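Local structure of thioredoxin-like protein (Bacteroides caccae ATCC 43185, 4YOD) at residues A[46-49]-A[55-58]; A[85-88]-A[92-95]; A[178-183]-A[230-235]. The protein probably acts as a thiol-disulfide oxidoreductase through its thioredoxin-fold domain, although its substrates and exact physiological role are not established. One frame throughout, in Å; residues are numbered along the deposited sequence.

Interaction 1 (A[46-49]-A[55-58]); sequences DTNY and ITEQ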
loop_
_atom_site.group_PDB
_atom_site.type_symbol
_atom_site.label_atom_id
_atom_site.label_comp_id
_atom_site.label_asym_id
_atom_site.label_seq_id
_atom_site.Cartn_x
_atom_site.Cartn_y
_atom_site.Cartn_z
ATOM N N ASP A 46 3.706 27.660 -13.572
ATOM C CA ASP A 46 2.566 28.102 -14.388
ATOM C C ASP A 46 1.179 27.910 -13.692
ATOM O O ASP A 46 1.090 27.345 -12.600
ATOM C CB ASP A 46 2.588 27.342 -15.731
ATOM C CG ASP A 46 2.119 28.095 -16.963
ATOM O OD1 ASP A 46 1.464 29.154 -16.805
ATOM O OD2 ASP A 46 2.377 27.609 -18.091
ATOM N N THR A 47 0.096 28.366 -14.369
ATOM C CA THR A 47 -1.295 28.339 -13.885
ATOM C C THR A 47 -2.083 27.096 -14.405
ATOM O O THR A 47 -3.321 27.117 -14.391
ATOM C CB THR A 47 -1.992 29.694 -14.262
ATOM O OG1 THR A 47 -3.299 29.764 -13.683
ATOM C CG2 THR A 47 -2.077 29.950 -15.783
ATOM N N ASN A 48 -1.370 26.009 -14.815
ATOM C CA ASN A 48 -1.961 24.772 -15.344
ATOM C C ASN A 48 -2.680 23.934 -14.255
ATOM O O ASN A 48 -3.225 22.871 -14.557
ATOM C CB ASN A 48 -0.906 23.915 -16.090
ATOM C CG ASN A 48 0.255 23.370 -15.275
ATOM O OD1 ASN A 48 0.090 22.593 -14.334
ATOM N ND2 ASN A 48 1.471 23.649 -15.717
ATOM N N TYR A 49 -2.699 24.398 -13.004
ATOM C CA TYR A 49 -3.370 23.668 -11.931
ATOM C C TYR A 49 -4.809 24.207 -11.733
ATOM O O TYR A 49 -5.671 23.473 -11.252
ATOM C CB TYR A 49 -2.548 23.716 -10.624
ATOM C CG TYR A 49 -2.416 25.079 -9.981
ATOM C CD1 TYR A 49 -1.754 26.120 -10.632
ATOM C CD2 TYR A 49 -2.881 25.309 -8.690
ATOM C CE1 TYR A 49 -1.628 27.378 -10.044
ATOM C CE2 TYR A 49 -2.747 26.558 -8.084
ATOM C CZ TYR A 49 -2.105 27.587 -8.760
ATOM O OH TYR A 49 -1.966 28.825 -8.179
ATOM N N ILE A 55 -6.742 18.105 -17.580
ATOM C CA ILE A 55 -5.561 17.724 -18.360
ATOM C C ILE A 55 -4.387 17.327 -17.432
ATOM O O ILE A 55 -3.775 16.265 -17.626
ATOM C CB ILE A 55 -5.158 18.853 -19.345
ATOM C CG1 ILE A 55 -6.238 18.970 -20.469
ATOM C CG2 ILE A 55 -3.766 18.558 -19.946
ATOM C CD1 ILE A 55 -6.114 20.181 -21.422
ATOM N N THR A 56 -4.073 18.180 -16.445
ATOM C CA THR A 56 -2.985 17.940 -15.503
ATOM C C THR A 56 -3.207 16.638 -14.698
ATOM O O THR A 56 -2.258 15.874 -14.523
ATOM C CB THR A 56 -2.812 19.149 -14.575
ATOM O OG1 THR A 56 -2.842 20.328 -15.377
ATOM C CG2 THR A 56 -1.504 19.092 -13.781
ATOM N N GLU A 57 -4.444 16.387 -14.208
ATOM C CA GLU A 57 -4.682 15.184 -13.405
ATOM C C GLU A 57 -4.537 13.910 -14.272
ATOM O O GLU A 57 -3.968 12.925 -13.805
ATOM C CB GLU A 57 -6.055 15.246 -12.711
ATOM C CG GLU A 57 -6.384 14.052 -11.820
ATOM C CD GLU A 57 -7.581 14.283 -10.916
ATOM O OE1 GLU A 57 -8.128 15.409 -10.909
ATOM O OE2 GLU A 57 -7.978 13.336 -10.208
ATOM N N GLN A 58 -4.999 13.949 -15.538
ATOM C CA GLN A 58 -4.862 12.793 -16.422
ATOM C C GLN A 58 -3.379 12.525 -16.726
ATOM O O GLN A 58 -2.980 11.361 -16.782
ATOM C CB GLN A 58 -5.692 12.940 -17.705
ATOM C CG GLN A 58 -5.762 11.665 -18.565
ATOM C CD GLN A 58 -6.098 10.411 -17.788
ATOM O OE1 GLN A 58 -7.024 10.374 -16.968
ATOM N NE2 GLN A 58 -5.346 9.348 -18.041
#
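The loop that leads into helix 53-66 meets the first turn of that helix where the backbone carbonyl of Asn-48 faces the hydroxyl of Thr-56, with Asn-48 O and Thr-56 OG1 2.7 Å apart. Asn-48 O and His-52 O, the latter one helical turn back, both lie within reach of the one hydroxyl proton, which may go to either or be shared. The first torsion of Thr-56 (chi1 -46°) sets OG1 beside its own backbone N and CG2 anti to that N, beside the carbonyl carbon, which brings CG2 3.9 Å from OD1 of Asn-48. The loop between helices 27-37 and 53-66, in the helical DUF5106 region, thus packs against the start of the second helix. The side chains of Asn-48 and Thr-56 cross at about a right angle and meet more loosely, with OD1 of Asn-48 3.8 Å from Thr-56 OG1, a tentative detail because Asn-48 is modelled in two conformers. Just before it in the chain, Thr-47 N donates to Asp-46 OD1 at 2.9 Å, reaching the carboxylate on its anti side and 35° out of its plane, while Thr-47 OG1 is hydrogen-bonded to His-51 ND1.

Interaction 2 (A[85-88]-A[92-95]); sequences RTNV and VFAY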
loop_
_atom_site.group_PDB
_atom_site.type_symbol
_atom_site.label_atom_id
_atom_site.label_comp_id
_atom_site.label_asym_id
_atom_site.label_seq_id
_atom_site.Cartn_x
_atom_site.Cartn_y
_atom_site.Cartn_z
ATOM N N ARG A 85 10.849 19.401 -8.034
ATOM C CA ARG A 85 10.616 20.431 -9.055
ATOM C C ARG A 85 9.418 21.316 -8.731
ATOM O O ARG A 85 9.414 22.471 -9.130
ATOM C CB ARG A 85 10.387 19.785 -10.433
ATOM C CG ARG A 85 11.677 19.391 -11.168
ATOM C CD ARG A 85 11.384 19.072 -12.638
ATOM N NE ARG A 85 10.999 20.283 -13.378
ATOM C CZ ARG A 85 10.371 20.295 -14.550
ATOM N NH1 ARG A 85 10.059 19.155 -15.156
ATOM N NH2 ARG A 85 10.046 21.447 -15.124
ATOM N N THR A 86 8.392 20.783 -8.032
ATOM C CA THR A 86 7.166 21.549 -7.757
ATOM C C THR A 86 7.360 22.585 -6.632
ATOM O O THR A 86 6.490 23.425 -6.442
ATOM C CB THR A 86 5.969 20.629 -7.487
ATOM O OG1 THR A 86 6.081 20.070 -6.197
ATOM C CG2 THR A 86 5.799 19.547 -8.540
ATOM N N ASN A 87 8.509 22.546 -5.919
ATOM C CA ASN A 87 8.881 23.511 -4.875
ATOM C C ASN A 87 8.989 24.945 -5.437
ATOM O O ASN A 87 9.076 25.897 -4.664
ATOM C CB ASN A 87 10.201 23.113 -4.225
ATOM C CG ASN A 87 10.028 22.028 -3.202
ATOM O OD1 ASN A 87 9.293 22.172 -2.225
ATOM N ND2 ASN A 87 10.703 20.926 -3.393
ATOM N N VAL A 88 8.958 25.102 -6.764
ATOM C CA VAL A 88 9.009 26.434 -7.406
ATOM C C VAL A 88 7.737 27.270 -7.100
ATOM O O VAL A 88 7.768 28.495 -7.215
ATOM C CB VAL A 88 9.255 26.362 -8.934
ATOM C CG1 VAL A 88 10.677 25.901 -9.231
ATOM C CG2 VAL A 88 8.226 25.471 -9.631
ATOM N N VAL A 92 1.309 24.845 -6.496
ATOM C CA VAL A 92 1.520 23.715 -7.410
ATOM C C VAL A 92 2.021 22.489 -6.599
ATOM O O VAL A 92 1.551 21.369 -6.823
ATOM C CB VAL A 92 2.458 24.081 -8.586
ATOM C CG1 VAL A 92 2.721 22.871 -9.480
ATOM C CG2 VAL A 92 1.848 25.208 -9.414
ATOM N N PHE A 93 2.945 22.715 -5.645
ATOM C CA PHE A 93 3.444 21.655 -4.752
ATOM C C PHE A 93 2.265 20.986 -4.041
ATOM O O PHE A 93 2.156 19.748 -4.058
ATOM C CB PHE A 93 4.442 22.254 -3.734
ATOM C CG PHE A 93 4.999 21.236 -2.755
ATOM C CD1 PHE A 93 4.313 20.923 -1.586
ATOM C CD2 PHE A 93 6.233 20.642 -2.972
ATOM C CE1 PHE A 93 4.829 19.982 -0.684
ATOM C CE2 PHE A 93 6.747 19.708 -2.067
ATOM C CZ PHE A 93 6.048 19.398 -0.926
ATOM N N ALA A 94 1.349 21.812 -3.479
ATOM C CA ALA A 94 0.148 21.371 -2.750
ATOM C C ALA A 94 -0.796 20.586 -3.660
ATOM O O ALA A 94 -1.330 19.559 -3.241
ATOM C CB ALA A 94 -0.575 22.585 -2.153
ATOM N N TYR A 95 -0.985 21.055 -4.907
ATOM C CA TYR A 95 -1.852 20.390 -5.885
ATOM C C TYR A 95 -1.291 19.001 -6.294
ATOM O O TYR A 95 -2.037 18.029 -6.303
ATOM C CB TYR A 95 -2.059 21.300 -7.116
ATOM C CG TYR A 95 -2.794 20.644 -8.263
ATOM C CD1 TYR A 95 -4.184 20.596 -8.293
ATOM C CD2 TYR A 95 -2.097 20.055 -9.315
ATOM C CE1 TYR A 95 -4.865 19.962 -9.334
ATOM C CE2 TYR A 95 -2.767 19.426 -10.362
ATOM C CZ TYR A 95 -4.151 19.392 -10.373
ATOM O OH TYR A 95 -4.804 18.764 -11.401
#
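The backbones of Thr-86 and Phe-93 come within 4.8 Å at their CA atoms, where the chain leaves helix 72-85 and turns at once into helix 90-105. Residues 86-88 keep helical backbone angles without the regular helical bonds, whereas 92-95 already lie on the second helix, so this is a very short link between two successive helices of the helical DUF5106 region. Thr-86 aims its side chain at the new helix. With chi1 at 75°, its OG1 sits between the backbone N and the carbonyl carbon and ends 3.3 Å from CD2 of Phe-93; the same hydroxyl is hydrogen-bonded to Ile-83 O in the helix behind it. The two side chains cross at about a right angle. The CG of Phe-93 is anti to the backbone N (chi1 179°), which carries the ring alongside Asn-87. These two side chains point the same way, amide and ring planes 28° apart, and OD1 of Asn-87 approaches CD2 of Phe-93 to 3.5 Å. Val-92 adds a looser apolar contact, its CG1 4.4 Å from Thr-86 CB. Cutting Phe-93 back to an alanine would probably open a gap beside Thr-86 OG1 and leave the Asn-87 amide without the ring it lies against. That amide is anchored at both ends, OD1 by Ser-127 OG and ND2 by Asp-84 O, which fixes its rotation. The chemistry is therefore a division of labour: hydrogen bonds to third parties hold the polar groups, and across the contact there is van der Waals packing, mainly of the two oxygens on Phe-93, with Val-92 adding a methyl.

Interaction 3 (A[178-183]-A[230-235]); sequences LLFINN and NEFPKE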
loop_
_atom_site.group_PDB
_atom_site.type_symbol
_atom_site.label_atom_id
_atom_site.label_comp_id
_atom_site.label_asym_id
_atom_site.label_seq_id
_atom_site.Cartn_x
_atom_site.Cartn_y
_atom_site.Cartn_z
ATOM N N LEU A 178 -0.489 -15.662 6.595
ATOM C CA LEU A 178 -1.455 -14.765 5.982
ATOM C C LEU A 178 -2.193 -14.059 7.111
ATOM O O LEU A 178 -2.940 -14.686 7.866
ATOM C CB LEU A 178 -2.415 -15.541 5.056
ATOM C CG LEU A 178 -3.066 -14.771 3.907
ATOM C CD1 LEU A 178 -3.895 -15.718 3.079
ATOM C CD2 LEU A 178 -3.973 -13.637 4.399
ATOM N N LEU A 179 -1.921 -12.763 7.263
ATOM C CA LEU A 179 -2.497 -11.919 8.303
ATOM C C LEU A 179 -3.723 -11.206 7.736
ATOM O O LEU A 179 -3.632 -10.495 6.734
ATOM C CB LEU A 179 -1.439 -10.924 8.835
ATOM C CG LEU A 179 -1.884 -9.984 9.954
ATOM C CD1 LEU A 179 -2.300 -10.766 11.235
ATOM C CD2 LEU A 179 -0.796 -8.957 10.262
ATOM N N PHE A 180 -4.873 -11.400 8.372
ATOM C CA PHE A 180 -6.101 -10.791 7.859
ATOM C C PHE A 180 -6.744 -9.890 8.929
ATOM O O PHE A 180 -7.421 -10.374 9.836
ATOM C CB PHE A 180 -7.055 -11.920 7.390
ATOM C CG PHE A 180 -8.473 -11.609 6.956
ATOM C CD1 PHE A 180 -8.868 -10.308 6.661
ATOM C CD2 PHE A 180 -9.398 -12.629 6.778
ATOM C CE1 PHE A 180 -10.177 -10.030 6.253
ATOM C CE2 PHE A 180 -10.703 -12.350 6.360
ATOM C CZ PHE A 180 -11.081 -11.053 6.095
ATOM N N ILE A 181 -6.567 -8.581 8.778
ATOM C CA ILE A 181 -7.138 -7.590 9.694
ATOM C C ILE A 181 -8.587 -7.365 9.246
ATOM O O ILE A 181 -8.813 -6.955 8.107
ATOM C CB ILE A 181 -6.285 -6.297 9.729
ATOM C CG1 ILE A 181 -4.792 -6.641 10.032
ATOM C CG2 ILE A 181 -6.884 -5.280 10.719
ATOM C CD1 ILE A 181 -3.762 -5.479 10.114
ATOM N N ASN A 182 -9.546 -7.659 10.130
ATOM C CA ASN A 182 -10.979 -7.649 9.816
ATOM C C ASN A 182 -11.855 -6.836 10.781
ATOM O O ASN A 182 -11.401 -6.400 11.836
ATOM C CB ASN A 182 -11.494 -9.105 9.804
ATOM C CG ASN A 182 -11.428 -9.783 11.158
ATOM O OD1 ASN A 182 -12.321 -9.638 12.001
ATOM N ND2 ASN A 182 -10.364 -10.530 11.403
ATOM N N ASN A 183 -13.123 -6.653 10.381
ATOM C CA ASN A 183 -14.215 -5.996 11.112
ATOM C C ASN A 183 -15.492 -6.836 10.960
ATOM O O ASN A 183 -15.753 -7.335 9.861
ATOM C CB ASN A 183 -14.453 -4.565 10.606
ATOM C CG ASN A 183 -13.741 -3.484 11.390
ATOM O OD1 ASN A 183 -12.754 -3.719 12.101
ATOM N ND2 ASN A 183 -14.229 -2.261 11.272
ATOM N N ASN A 230 -18.619 -17.353 13.344
ATOM C CA ASN A 230 -19.038 -18.538 12.580
ATOM C C ASN A 230 -18.678 -18.412 11.078
ATOM O O ASN A 230 -18.502 -19.435 10.412
ATOM C CB ASN A 230 -20.549 -18.796 12.748
ATOM C CG ASN A 230 -21.432 -17.689 12.219
ATOM O OD1 ASN A 230 -21.611 -16.644 12.853
ATOM N ND2 ASN A 230 -21.987 -17.886 11.032
ATOM N N GLU A 231 -18.560 -17.165 10.564
ATOM C CA GLU A 231 -18.201 -16.857 9.172
ATOM C C GLU A 231 -16.754 -17.271 8.827
ATOM O O GLU A 231 -16.482 -17.641 7.682
ATOM C CB GLU A 231 -18.385 -15.360 8.882
ATOM C CG GLU A 231 -19.813 -14.985 8.518
ATOM C CD GLU A 231 -20.008 -13.590 7.947
ATOM O OE1 GLU A 231 -19.135 -13.125 7.178
ATOM O OE2 GLU A 231 -21.063 -12.980 8.235
ATOM N N PHE A 232 -15.836 -17.195 9.808
ATOM C CA PHE A 232 -14.428 -17.564 9.625
ATOM C C PHE A 232 -14.248 -19.075 9.677
ATOM O O PHE A 232 -14.771 -19.698 10.603
ATOM C CB PHE A 232 -13.540 -16.913 10.702
ATOM C CG PHE A 232 -13.422 -15.414 10.598
ATOM C CD1 PHE A 232 -12.424 -14.832 9.825
ATOM C CD2 PHE A 232 -14.318 -14.582 11.258
ATOM C CE1 PHE A 232 -12.325 -13.444 9.715
ATOM C CE2 PHE A 232 -14.210 -13.192 11.156
ATOM C CZ PHE A 232 -13.218 -12.633 10.382
ATOM N N PRO A 233 -13.479 -19.688 8.743
ATOM C CA PRO A 233 -13.258 -21.146 8.816
ATOM C C PRO A 233 -12.525 -21.543 10.097
ATOM O O PRO A 233 -11.690 -20.781 10.584
ATOM C CB PRO A 233 -12.393 -21.432 7.581
ATOM C CG PRO A 233 -12.641 -20.282 6.664
ATOM C CD PRO A 233 -12.799 -19.108 7.572
ATOM N N LYS A 234 -12.854 -22.724 10.652
ATOM C CA LYS A 234 -12.249 -23.257 11.880
ATOM C C LYS A 234 -10.758 -23.555 11.689
ATOM O O LYS A 234 -10.011 -23.606 12.667
ATOM C CB LYS A 234 -12.987 -24.532 12.338
ATOM C CG LYS A 234 -14.305 -24.243 13.039
ATOM C CD LYS A 234 -14.935 -25.508 13.598
ATOM C CE LYS A 234 -16.260 -25.230 14.263
ATOM N NZ LYS A 234 -16.931 -26.482 14.706
ATOM N N GLU A 235 -10.337 -23.740 10.425
ATOM C CA GLU A 235 -8.962 -24.024 10.000
ATOM C C GLU A 235 -8.047 -22.804 10.188
ATOM O O GLU A 235 -6.826 -22.953 10.187
ATOM C CB GLU A 235 -8.940 -24.503 8.535
ATOM C CG GLU A 235 -9.649 -25.838 8.311
ATOM C CD GLU A 235 -11.171 -25.850 8.302
ATOM O OE1 GLU A 235 -11.784 -24.813 7.954
ATOM O OE2 GLU A 235 -11.755 -26.911 8.627
#
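Aromatic packing joins Phe-180, on the central strand 176-181, to Phe-232, in the loop between helix 222-228 and the edge strand 237-240. The rings meet at an oblique angle, planes at 54° and centroids 6.0 Å apart, touching through CE2 of Phe-180 and CE1 of Phe-232 at 3.9 Å. Phe-180 is also packed on Thr-192 and Ile-193, which places the pair on the sheet face covered by helix 187-197 in this thioredoxin fold.

Amide-to-ring packing makes the second kind of contact. Asn-182 and Phe-232 approach from opposite directions: CB of Asn-182 lies at the ring edge, in its plane, and CG of Asn-182 comes to 3.5 Å from CZ of Phe-232. The amide is turned 53° from the ring plane. Phe-232 reaches this point with its CG anti to the carbonyl carbon (chi1 -68°).

As for polar bonding, none is found between the two segments; within 178-183, ND2 of Asn-182 gives a weak hydrogen bond, 3.3 Å, to Phe-180 O. Asn-182 also touches the probable thioredoxin-type CxxC motif of Cys-186 and Cys-189. Its OD1 is buried by the contact without a partner in the model, 3.5 Å from Phe-232 CZ, so packing, including that against the ring, probably does much to hold the amide, and the weak bond from ND2 probably helps to set which way it is turned.

Overall arrangement
Interactions 1 and 2 illustrate how consecutive helix connections can pack against each other: their centres are 12 Å apart and they touch. Tyr-95, from the second segment of interaction 2, packs with its CE2 3.7 Å from CG2 of Thr-56, and Tyr-49 packs against the same helix 90-105, its CD1 3.9 Å from CG2 of Val-92. Interaction 3 belongs to the other half of the molecule, in the thioredoxin-like region. Its centre is 44 Å from that of interaction 1 and 43 Å from that of interaction 2, with nearest atoms about 27 and 28 Å away. Of the three, interaction 3 is the one that adjoins the probable redox CxxC, whereas the other two lie within the helical DUF5106 region.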